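Local coordinates for protein extracellular endo-alpha-(1->5)-L-arabinanase 1 (Bacillus subtilis, PDB 1UV4) that hydrolyses internal alpha-1,5-linked L-arabinofuranosyl bonds of linear and sugar beet arabinan, as a secreted, calcium-binding endo-arabinanase that takes part in plant cell-wall degradation, at residues A[11-16]-A[267-272]; A[82-87]-A[105-110]; A[128-133]-A[150-155]; A[217-222]-A[288-293]. All blocks are in the same frame, centred on the assembly; numbering follows the deposited sequence.

Contact 1 (A[11-16]-A[267-272]); sequences LLHDPT and HAYDAN
Leu12 to Pro15, an irregular loop, run past strand residue His267 without any backbone-to-backbone hydrogen bond between the two segments, the nearest CA atoms being those of His13 and His267, 5.6 Å apart. The backbone N of Asp14 donates instead to a side chain, His267 ND1, at 3.0 Å; the bond is nearly straight (168° at the hydrogen), though the donor is somewhat tilted from the imidazole plane. His267 CB is directed at the loop, with CG between the backbone N and the carbonyl carbon (chi1 64°). This CB lies 3.5 Å from Leu12 O, and Pro15 CD comes within 3.8 Å of His267 ND1, the proline crossing the histidine at about a right angle. The His13 ring meets the His267 ring obliquely, planes 42° apart, with CD2 over the rim of one face. The Asp14 carboxylate runs beside His267 in the same direction, OD1 3.4 Å from His267 CE1, while OD1 also sits over the centre of the His13 ring. Asp14 is the inferred proton acceptor of the hydrolysis, and its OD2 bonds to Thr29 OG1. Because His267 ND1 serves as acceptor, the proton of this ring is probably on NE2, which bonds to Thr212 OG1; the histidine thus ties the main chain of the catalytic aspartate to the neighbouring blade.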
# COMPACT_ATOMS: atom_id res chain seq x y z
N LEU A 11 -7.99 -4.76 -14.77
CA LEU A 11 -6.67 -4.90 -14.21
C LEU A 11 -6.48 -3.87 -13.08
O LEU A 11 -6.87 -2.72 -13.21
CB LEU A 11 -5.63 -4.60 -15.32
CG LEU A 11 -4.13 -4.64 -15.04
CD1 LEU A 11 -3.38 -4.89 -16.32
CD2 LEU A 11 -3.58 -3.42 -14.33
N LEU A 12 -5.89 -4.28 -11.96
CA LEU A 12 -5.43 -3.32 -10.98
C LEU A 12 -4.31 -3.93 -10.17
O LEU A 12 -4.40 -5.06 -9.81
CB LEU A 12 -6.56 -2.83 -10.02
CG LEU A 12 -6.27 -1.53 -9.31
CD1 LEU A 12 -6.08 -0.34 -10.23
CD2 LEU A 12 -7.45 -1.26 -8.34
N HIS A 13 -3.28 -3.13 -9.90
CA HIS A 13 -2.12 -3.57 -9.15
C HIS A 13 -1.85 -2.56 -8.03
O HIS A 13 -1.95 -1.36 -8.22
CB HIS A 13 -0.89 -3.61 -10.12
CG HIS A 13 0.31 -4.32 -9.59
ND1 HIS A 13 1.58 -3.82 -9.75
CD2 HIS A 13 0.45 -5.49 -8.92
CE1 HIS A 13 2.45 -4.64 -9.19
NE2 HIS A 13 1.79 -5.66 -8.67
N ASP A 14 -1.51 -3.07 -6.86
CA ASP A 14 -1.19 -2.23 -5.67
C ASP A 14 -2.37 -1.36 -5.28
O ASP A 14 -2.25 -0.14 -5.20
CB ASP A 14 0.07 -1.39 -5.84
CG ASP A 14 1.23 -2.16 -6.44
OD1 ASP A 14 1.56 -3.26 -5.93
OD2 ASP A 14 1.92 -1.75 -7.43
N PRO A 15 -3.54 -1.96 -5.05
CA PRO A 15 -4.78 -1.17 -4.87
C PRO A 15 -4.97 -0.49 -3.49
O PRO A 15 -4.47 -0.95 -2.47
CB PRO A 15 -5.86 -2.22 -5.04
CG PRO A 15 -5.20 -3.45 -4.46
CD PRO A 15 -3.81 -3.41 -4.96
N THR A 16 -5.75 0.58 -3.55
CA THR A 16 -6.36 1.17 -2.35
C THR A 16 -7.78 1.52 -2.77
O THR A 16 -8.07 1.62 -3.97
CB THR A 16 -5.53 2.40 -1.94
OG1 THR A 16 -5.93 2.92 -0.65
CG2 THR A 16 -5.67 3.55 -2.86
N HIS A 267 -4.43 -7.26 -4.83
CA HIS A 267 -4.37 -7.79 -6.19
C HIS A 267 -4.01 -9.26 -6.14
O HIS A 267 -3.46 -9.74 -5.16
CB HIS A 267 -3.40 -6.99 -7.08
CG HIS A 267 -1.96 -7.05 -6.65
ND1 HIS A 267 -1.25 -5.94 -6.22
CD2 HIS A 267 -1.08 -8.09 -6.60
CE1 HIS A 267 -0.02 -6.31 -5.88
NE2 HIS A 267 0.09 -7.61 -6.09
N ALA A 268 -4.33 -10.00 -7.21
CA ALA A 268 -3.82 -11.36 -7.39
C ALA A 268 -3.88 -11.63 -8.89
O ALA A 268 -4.68 -11.00 -9.61
CB ALA A 268 -4.61 -12.36 -6.61
N TYR A 269 -3.02 -12.52 -9.36
CA TYR A 269 -2.81 -12.74 -10.79
C TYR A 269 -3.64 -13.91 -11.29
O TYR A 269 -3.56 -15.03 -10.81
CB TYR A 269 -1.34 -12.95 -11.03
CG TYR A 269 -0.47 -11.79 -10.63
CD1 TYR A 269 -0.00 -11.64 -9.31
CD2 TYR A 269 -0.17 -10.79 -11.51
CE1 TYR A 269 0.82 -10.58 -8.96
CE2 TYR A 269 0.63 -9.73 -11.16
CZ TYR A 269 1.11 -9.63 -9.88
OH TYR A 269 1.96 -8.56 -9.55
N ASP A 270 -4.45 -13.63 -12.32
CA ASP A 270 -5.49 -14.57 -12.80
C ASP A 270 -4.92 -15.65 -13.76
O ASP A 270 -4.59 -15.38 -14.92
CB ASP A 270 -6.58 -13.77 -13.51
CG ASP A 270 -7.88 -14.55 -13.71
OD1 ASP A 270 -7.90 -15.75 -13.54
OD2 ASP A 270 -8.92 -13.98 -14.08
N ALA A 271 -4.81 -16.87 -13.27
CA ALA A 271 -4.36 -17.98 -14.10
C ALA A 271 -5.33 -18.32 -15.23
O ALA A 271 -4.99 -19.04 -16.15
CB ALA A 271 -4.08 -19.24 -13.27
N ASN A 272 -6.56 -17.81 -15.14
CA ASN A 272 -7.54 -17.96 -16.21
C ASN A 272 -7.67 -16.73 -17.12
O ASN A 272 -8.53 -16.70 -18.01
CB ASN A 272 -8.91 -18.29 -15.58
CG ASN A 272 -9.92 -18.80 -16.60
OD1 ASN A 272 -9.58 -19.77 -17.45
ND2 ASN A 272 -11.07 -18.24 -16.63

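Contact 2 (A[82-87]-A[105-110]); sequences NGKYWL and SSTSIS
Tyr85 and Ser106 form an antiparallel hydrogen-bonded pair: Tyr85 N reaches Ser106 O at 2.8 Å, and Ser106 N returns to Tyr85 O at 3.1 Å. From this pair the Tyr85 side chain runs alongside the turn that follows Ser106. Its CB is 3.5 Å from Ser106 O. CG, anti to the carbonyl carbon (chi1 -64°), starts a ring that the backbone of 106-108 borders at one edge: CD2 is near Ser106 O and Ser108 N, and CE2 is 3.8 Å from Thr107 O. CE1, on the far side of the ring, meets Ile109 CD1, which sits over one face 3.7 Å from the ring centroid, a CH-pi contact. The OH at the tip bonds weakly to Glu20. An ST turn, Ser108 N to Ser106 OG at 2.9 Å, shapes the backbone along that edge; Ser106 OG also bonds to Gly113 O. Behind, Ser105 CB packs 3.8 Å from Trp86 CZ3 on the other face of the sheet, and Ser105 OG bonds to Glu117. The pairing closes the open end of the hairpin of strands 84-91 and 99-106, the two middle strands of a four-stranded propeller blade; Tyr85 and Ile109 both touch Ile18 of strand 16-20 in the preceding blade.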
# COMPACT_ATOMS: atom_id res chain seq x y z
N ASN A 82 -9.66 14.93 8.54
CA ASN A 82 -9.61 16.37 8.84
C ASN A 82 -10.15 17.27 7.68
O ASN A 82 -9.56 18.28 7.31
CB ASN A 82 -8.15 16.71 9.23
CG ASN A 82 -8.02 18.03 9.86
OD1 ASN A 82 -8.83 18.41 10.69
ND2 ASN A 82 -7.00 18.79 9.45
N GLY A 83 -11.22 16.78 7.06
CA GLY A 83 -11.89 17.43 5.92
C GLY A 83 -11.33 17.32 4.49
O GLY A 83 -11.78 18.01 3.59
N LYS A 84 -10.34 16.45 4.27
CA LYS A 84 -9.72 16.32 2.94
C LYS A 84 -9.36 14.88 2.69
O LYS A 84 -9.14 14.14 3.60
CB LYS A 84 -8.42 17.11 2.84
CG LYS A 84 -8.63 18.60 2.76
CD LYS A 84 -7.32 19.33 2.56
CE LYS A 84 -7.51 20.84 2.60
NZ LYS A 84 -6.27 21.48 3.10
N TYR A 85 -9.30 14.52 1.41
CA TYR A 85 -8.65 13.30 0.97
C TYR A 85 -7.16 13.55 0.87
O TYR A 85 -6.74 14.58 0.36
CB TYR A 85 -9.16 12.90 -0.41
CG TYR A 85 -10.60 12.55 -0.48
CD1 TYR A 85 -11.05 11.32 -0.03
CD2 TYR A 85 -11.53 13.40 -1.08
CE1 TYR A 85 -12.36 10.96 -0.11
CE2 TYR A 85 -12.87 13.07 -1.14
CZ TYR A 85 -13.29 11.82 -0.68
OH TYR A 85 -14.60 11.43 -0.75
N TRP A 86 -6.39 12.59 1.36
CA TRP A 86 -4.93 12.62 1.30
C TRP A 86 -4.49 11.40 0.50
O TRP A 86 -4.80 10.26 0.86
CB TRP A 86 -4.33 12.60 2.70
CG TRP A 86 -4.90 13.66 3.55
CD1 TRP A 86 -5.97 13.58 4.38
CD2 TRP A 86 -4.44 15.00 3.61
NE1 TRP A 86 -6.19 14.80 4.99
CE2 TRP A 86 -5.26 15.70 4.51
CE3 TRP A 86 -3.40 15.69 2.98
CZ2 TRP A 86 -5.06 17.03 4.81
CZ3 TRP A 86 -3.21 17.01 3.25
CH2 TRP A 86 -4.03 17.67 4.17
N LEU A 87 -3.75 11.67 -0.55
CA LEU A 87 -3.30 10.71 -1.51
C LEU A 87 -1.78 10.64 -1.47
O LEU A 87 -1.13 11.60 -1.91
CB LEU A 87 -3.80 11.10 -2.94
CG LEU A 87 -3.32 10.22 -4.10
CD1 LEU A 87 -3.78 8.79 -3.89
CD2 LEU A 87 -3.82 10.73 -5.45
N SER A 105 -3.70 16.39 -2.24
CA SER A 105 -4.93 16.48 -1.45
C SER A 105 -6.09 16.94 -2.32
O SER A 105 -5.90 17.60 -3.33
CB SER A 105 -4.75 17.42 -0.22
OG SER A 105 -4.45 18.75 -0.61
N SER A 106 -7.31 16.61 -1.90
CA SER A 106 -8.52 17.00 -2.64
C SER A 106 -9.72 17.01 -1.71
O SER A 106 -9.72 16.35 -0.68
CB SER A 106 -8.83 16.01 -3.77
OG SER A 106 -9.92 16.45 -4.55
N THR A 107 -10.77 17.73 -2.08
CA THR A 107 -12.04 17.58 -1.39
C THR A 107 -13.01 16.74 -2.18
O THR A 107 -14.12 16.57 -1.73
CB THR A 107 -12.68 18.95 -1.07
OG1 THR A 107 -12.71 19.78 -2.24
CG2 THR A 107 -11.84 19.73 -0.07
N SER A 108 -12.60 16.24 -3.34
CA SER A 108 -13.50 15.39 -4.15
C SER A 108 -12.77 14.52 -5.17
O SER A 108 -12.15 15.01 -6.12
CB SER A 108 -14.53 16.25 -4.89
OG SER A 108 -15.28 15.48 -5.83
N ILE A 109 -12.88 13.21 -5.00
CA ILE A 109 -12.29 12.27 -5.96
C ILE A 109 -13.01 12.29 -7.31
O ILE A 109 -12.37 12.17 -8.34
CB ILE A 109 -12.30 10.84 -5.40
CG1 ILE A 109 -11.61 10.81 -4.05
CG2 ILE A 109 -11.63 9.90 -6.38
CD1 ILE A 109 -11.97 9.55 -3.23
N SER A 110 -14.33 12.40 -7.28
CA SER A 110 -15.13 12.40 -8.52
C SER A 110 -14.81 13.62 -9.39
O SER A 110 -14.89 13.54 -10.62
CB SER A 110 -16.65 12.30 -8.23
OG SER A 110 -17.25 13.53 -7.85

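Contact 3 (A[128-133]-A[150-155]); sequences NYNAID and SFWSGI
Asn128 O is gripped twice by Ser153, from its OG at 2.6 Å and from its backbone N at 2.9 Å. The two donors come from opposite faces of the carbonyl plane, each about 33° out of it. The serine can supply both because its OG lies between the backbone N and the carbonyl carbon (chi1 72°); OG has a further partner in Lys156 NZ. Beside this carbonyl, Trp152 CB packs 3.4 Å from Asn128 O. Ser153 belongs to a type II' beta turn from Phe151 to Gly154, which connects strands 144-148 and 155-160 of one blade of the five-bladed propeller characteristic of family 43, while 128-133 is the link entering that blade. Both loops face the active site, and Asn130 to Asp133 and Ser150 to Trp152 probably bind arabinan, as in related enzymes. A water fastens them: it accepts from Asn130 N at 2.9 Å and Ser150 N at 3.1 Å, and lies close to the carbonyls of Phe151 and Gly154. Asn130 ND2 approaches Trp152 CZ3 at 3.8 Å, amide and indole planes 78° apart, while OD1 is held by Ser99 OG. Deeper in, Ile132 CD1 presses on Ser150 CB at 3.5 Å. The same CB is 4.0 Å from OD2 of Asp133, the residue inferred to tune and orient the proton donor, Glu185, whose side chain touches both Asp133 and Ser150.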
# COMPACT_ATOMS: atom_id res chain seq x y z
N ASN A 128 19.38 2.38 3.27
CA ASN A 128 19.08 0.96 3.40
C ASN A 128 17.55 0.64 3.32
O ASN A 128 17.06 -0.30 3.92
CB ASN A 128 19.69 0.40 4.74
CG ASN A 128 18.92 0.90 6.05
OD1 ASN A 128 18.09 1.83 6.02
ND2 ASN A 128 19.21 0.25 7.18
N TYR A 129 16.81 1.48 2.59
CA TYR A 129 15.35 1.30 2.41
C TYR A 129 14.93 1.99 1.11
O TYR A 129 15.71 2.70 0.50
CB TYR A 129 14.55 1.89 3.57
CG TYR A 129 14.80 3.35 3.88
CD1 TYR A 129 14.20 4.39 3.16
CD2 TYR A 129 15.67 3.68 4.91
CE1 TYR A 129 14.45 5.74 3.51
CE2 TYR A 129 15.93 4.95 5.24
CZ TYR A 129 15.35 5.99 4.54
OH TYR A 129 15.61 7.28 4.97
N ASN A 130 13.70 1.73 0.72
CA ASN A 130 13.13 2.26 -0.52
C ASN A 130 11.85 3.00 -0.18
O ASN A 130 10.91 2.44 0.38
CB ASN A 130 12.84 1.13 -1.50
CG ASN A 130 12.46 1.61 -2.87
OD1 ASN A 130 12.63 2.78 -3.22
ND2 ASN A 130 12.04 0.67 -3.75
N ALA A 131 11.81 4.29 -0.53
CA ALA A 131 10.65 5.14 -0.25
C ALA A 131 9.56 4.99 -1.30
O ALA A 131 9.31 5.88 -2.12
CB ALA A 131 11.06 6.63 -0.16
N ILE A 132 8.92 3.83 -1.22
CA ILE A 132 7.72 3.52 -1.97
C ILE A 132 6.70 2.81 -1.08
O ILE A 132 6.97 2.42 0.05
CB ILE A 132 8.04 2.68 -3.24
CG1 ILE A 132 8.41 1.25 -2.90
CG2 ILE A 132 9.11 3.34 -4.09
CD1 ILE A 132 8.51 0.33 -4.07
N ASP A 133 5.52 2.64 -1.63
CA ASP A 133 4.45 1.87 -1.02
C ASP A 133 3.91 2.49 0.28
O ASP A 133 3.85 1.83 1.33
CB ASP A 133 4.79 0.41 -0.78
CG ASP A 133 5.11 -0.34 -2.02
OD1 ASP A 133 4.94 0.13 -3.18
OD2 ASP A 133 5.58 -1.51 -1.91
N SER A 150 9.90 -1.31 0.68
CA SER A 150 10.02 -2.40 -0.26
C SER A 150 11.48 -2.77 -0.38
O SER A 150 12.31 -1.95 -0.80
CB SER A 150 9.52 -1.96 -1.62
OG SER A 150 9.63 -2.99 -2.58
N PHE A 151 11.80 -4.01 -0.03
CA PHE A 151 13.15 -4.57 -0.18
C PHE A 151 14.16 -3.83 0.69
O PHE A 151 13.78 -3.07 1.59
CB PHE A 151 13.55 -4.72 -1.67
CG PHE A 151 13.00 -5.95 -2.30
CD1 PHE A 151 11.69 -6.01 -2.75
CD2 PHE A 151 13.76 -7.12 -2.35
CE1 PHE A 151 11.20 -7.16 -3.33
CE2 PHE A 151 13.26 -8.29 -2.95
CZ PHE A 151 11.98 -8.30 -3.42
N TRP A 152 15.43 -4.13 0.51
CA TRP A 152 16.48 -3.62 1.40
C TRP A 152 16.13 -3.98 2.85
O TRP A 152 15.80 -5.16 3.05
CB TRP A 152 16.80 -2.17 1.13
CG TRP A 152 17.45 -1.95 -0.23
CD1 TRP A 152 18.79 -1.95 -0.51
CD2 TRP A 152 16.79 -1.77 -1.49
NE1 TRP A 152 19.00 -1.75 -1.87
CE2 TRP A 152 17.78 -1.60 -2.47
CE3 TRP A 152 15.44 -1.66 -1.89
CZ2 TRP A 152 17.49 -1.38 -3.82
CZ3 TRP A 152 15.16 -1.47 -3.23
CH2 TRP A 152 16.16 -1.32 -4.17
N SER A 153 16.20 -3.06 3.81
CA SER A 153 15.98 -3.43 5.22
C SER A 153 14.49 -3.41 5.58
O SER A 153 14.15 -3.60 6.76
CB SER A 153 16.79 -2.54 6.18
OG SER A 153 16.29 -1.23 6.26
N GLY A 154 13.60 -3.21 4.57
CA GLY A 154 12.17 -3.46 4.78
C GLY A 154 11.28 -2.28 5.06
O GLY A 154 11.42 -1.20 4.55
N ILE A 155 10.34 -2.51 5.98
CA ILE A 155 9.26 -1.59 6.30
C ILE A 155 9.60 -0.64 7.42
O ILE A 155 10.10 -1.03 8.47
CB ILE A 155 8.02 -2.39 6.66
CG1 ILE A 155 7.75 -3.45 5.57
CG2 ILE A 155 6.79 -1.48 6.84
CD1 ILE A 155 7.57 -2.99 4.20
O HOH W 1 12.51 -0.56 2.08

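Contact 4 (A[217-222]-A[288-293]); sequences YGRSKS and SGWPSY
A flat guanidinium-indole stack between Arg219 and Trp290 pins the C-terminal tail of the chain to a blade of the beta-propeller. The two planes are only 10° apart, with centres separated by 4.2 Å. Arg219 CG stands between its backbone N and carbonyl carbon (chi1 75°), and the chain is extended from there to NE, so that the methylenes too run across the indole: CD lies over the six-membered ring, 3.5 Å from its centroid, and NE is 3.4 Å from Trp290 CZ2. At the edge of the guanidinium, NH1 donates to Gly289 O at 2.9 Å from above the carbonyl plane. Stack and bond together restrain the rotation of the charged group, and Gly289 O takes a second bond from Tyr197 OH. An ST turn, Trp290 N to Ser288 OG, bends the tail just ahead of the tryptophan. The next anchor is Tyr217. Pro291 CG sits over the centre of its ring, 3.6 Å from the centroid, as a CH-pi contact, while Trp290 CE3 lies at the edge of the tyrosine ring, 3.5 Å from Tyr217 CE1. A water that donates to Pro291 O at 2.8 Å also bonds to Tyr217 OH. Arg219 additionally makes a cation-pi contact with Tyr195. Strand 212-220, which carries both anchors, runs between strands 195-203 and 241-244; Pro291 touches Tyr197 and Met199 of the former, and Tyr293 rests on Leu243 of the latter and on Leu264 and Arg266 of strand 263-270 in the adjoining blade.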
# COMPACT_ATOMS: atom_id res chain seq x y z
N TYR A 217 1.06 -11.34 8.38
CA TYR A 217 0.65 -10.38 9.42
C TYR A 217 1.23 -10.61 10.79
O TYR A 217 1.72 -11.70 11.13
CB TYR A 217 -0.86 -10.27 9.48
CG TYR A 217 -1.56 -11.52 9.88
CD1 TYR A 217 -1.67 -11.91 11.22
CD2 TYR A 217 -2.13 -12.37 8.93
CE1 TYR A 217 -2.33 -13.06 11.59
CE2 TYR A 217 -2.76 -13.51 9.27
CZ TYR A 217 -2.89 -13.88 10.60
OH TYR A 217 -3.55 -15.04 10.94
N GLY A 218 1.20 -9.56 11.60
CA GLY A 218 1.62 -9.64 12.99
C GLY A 218 0.93 -8.53 13.76
O GLY A 218 0.25 -7.66 13.18
N ARG A 219 1.09 -8.52 15.07
CA ARG A 219 0.42 -7.53 15.94
C ARG A 219 1.36 -7.02 17.04
O ARG A 219 2.26 -7.75 17.50
CB ARG A 219 -0.86 -8.08 16.57
CG ARG A 219 -0.67 -9.07 17.72
CD ARG A 219 -1.93 -9.76 18.17
NE ARG A 219 -1.68 -10.60 19.36
CZ ARG A 219 -2.60 -11.32 19.98
NH1 ARG A 219 -3.86 -11.31 19.56
NH2 ARG A 219 -2.27 -12.04 21.02
N SER A 220 1.03 -5.86 17.57
CA SER A 220 1.86 -5.22 18.57
C SER A 220 1.01 -4.30 19.45
O SER A 220 0.12 -3.65 18.97
CB SER A 220 2.96 -4.43 17.90
OG SER A 220 3.74 -3.75 18.87
N LYS A 221 1.30 -4.22 20.73
CA LYS A 221 0.60 -3.28 21.58
C LYS A 221 1.01 -1.83 21.27
O LYS A 221 0.24 -0.90 21.50
CB LYS A 221 0.80 -3.64 23.07
CG LYS A 221 0.05 -4.87 23.51
CD LYS A 221 -1.49 -4.61 23.56
CE LYS A 221 -2.29 -5.69 24.29
NZ LYS A 221 -3.74 -5.57 23.93
N SER A 222 2.23 -1.63 20.77
CA SER A 222 2.66 -0.30 20.41
C SER A 222 2.84 -0.19 18.90
O SER A 222 3.16 -1.16 18.20
CB SER A 222 3.93 0.08 21.16
OG SER A 222 5.00 -0.64 20.65
N SER A 288 -11.03 -13.12 16.32
CA SER A 288 -10.10 -14.11 16.92
C SER A 288 -8.82 -13.58 17.68
O SER A 288 -8.11 -14.33 18.37
CB SER A 288 -9.63 -15.03 15.81
OG SER A 288 -8.71 -14.35 14.97
N GLY A 289 -8.56 -12.29 17.57
CA GLY A 289 -7.35 -11.70 18.12
C GLY A 289 -6.42 -11.41 16.96
O GLY A 289 -5.38 -10.75 17.11
N TRP A 290 -6.80 -11.92 15.80
CA TRP A 290 -5.99 -11.82 14.60
C TRP A 290 -6.90 -11.60 13.39
O TRP A 290 -8.07 -11.96 13.43
CB TRP A 290 -5.22 -13.13 14.42
CG TRP A 290 -4.29 -13.43 15.51
CD1 TRP A 290 -4.54 -14.24 16.58
CD2 TRP A 290 -2.96 -12.92 15.71
NE1 TRP A 290 -3.46 -14.29 17.42
CE2 TRP A 290 -2.46 -13.50 16.90
CE3 TRP A 290 -2.11 -12.08 14.96
CZ2 TRP A 290 -1.18 -13.26 17.38
CZ3 TRP A 290 -0.83 -11.84 15.44
CH2 TRP A 290 -0.38 -12.41 16.64
N PRO A 291 -6.38 -11.04 12.31
CA PRO A 291 -7.18 -10.89 11.10
C PRO A 291 -7.49 -12.23 10.48
O PRO A 291 -6.65 -13.15 10.48
CB PRO A 291 -6.27 -10.10 10.14
CG PRO A 291 -4.88 -10.37 10.65
CD PRO A 291 -5.00 -10.56 12.10
N SER A 292 -8.69 -12.31 9.90
CA SER A 292 -9.15 -13.50 9.19
C SER A 292 -10.09 -13.13 8.08
O SER A 292 -10.87 -12.19 8.21
CB SER A 292 -9.89 -14.41 10.16
OG SER A 292 -10.33 -15.56 9.50
N TYR A 293 -10.08 -13.91 7.00
CA TYR A 293 -11.17 -13.91 6.06
C TYR A 293 -12.38 -14.59 6.70
O TYR A 293 -12.37 -15.10 7.84
CB TYR A 293 -10.78 -14.65 4.78
CG TYR A 293 -9.74 -13.97 3.91
CD1 TYR A 293 -9.73 -12.59 3.69
CD2 TYR A 293 -8.78 -14.71 3.25
CE1 TYR A 293 -8.77 -12.00 2.86
CE2 TYR A 293 -7.83 -14.14 2.44
CZ TYR A 293 -7.83 -12.78 2.22
OH TYR A 293 -6.85 -12.23 1.38
OXT TYR A 293 -13.44 -14.60 6.06
O HOH W 2 -6.61 -15.65 11.80

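Contacts 1 and 3 line the active site from different blades: their centres are 22 Å apart, but their nearest atoms are only about 5 Å apart. The side chain of Asp14 in contact 1 lies about 4 Å from that of Glu185, the inferred proton donor. The side chain of Asp133 in contact 3 is about 3 Å from that of Glu185. Both aspartates are about 5 Å from the calcium ion, whose site includes Asp77, Glu135 and Asp257. Contacts 2 and 4 sit farther out, each about 18 Å from the centre of the chain and 29 Å from each other, centre to centre. Contact 1 brings the first and last parts of the chain together, and contact 4 interlocks with it in sequence, fastening the tail beyond.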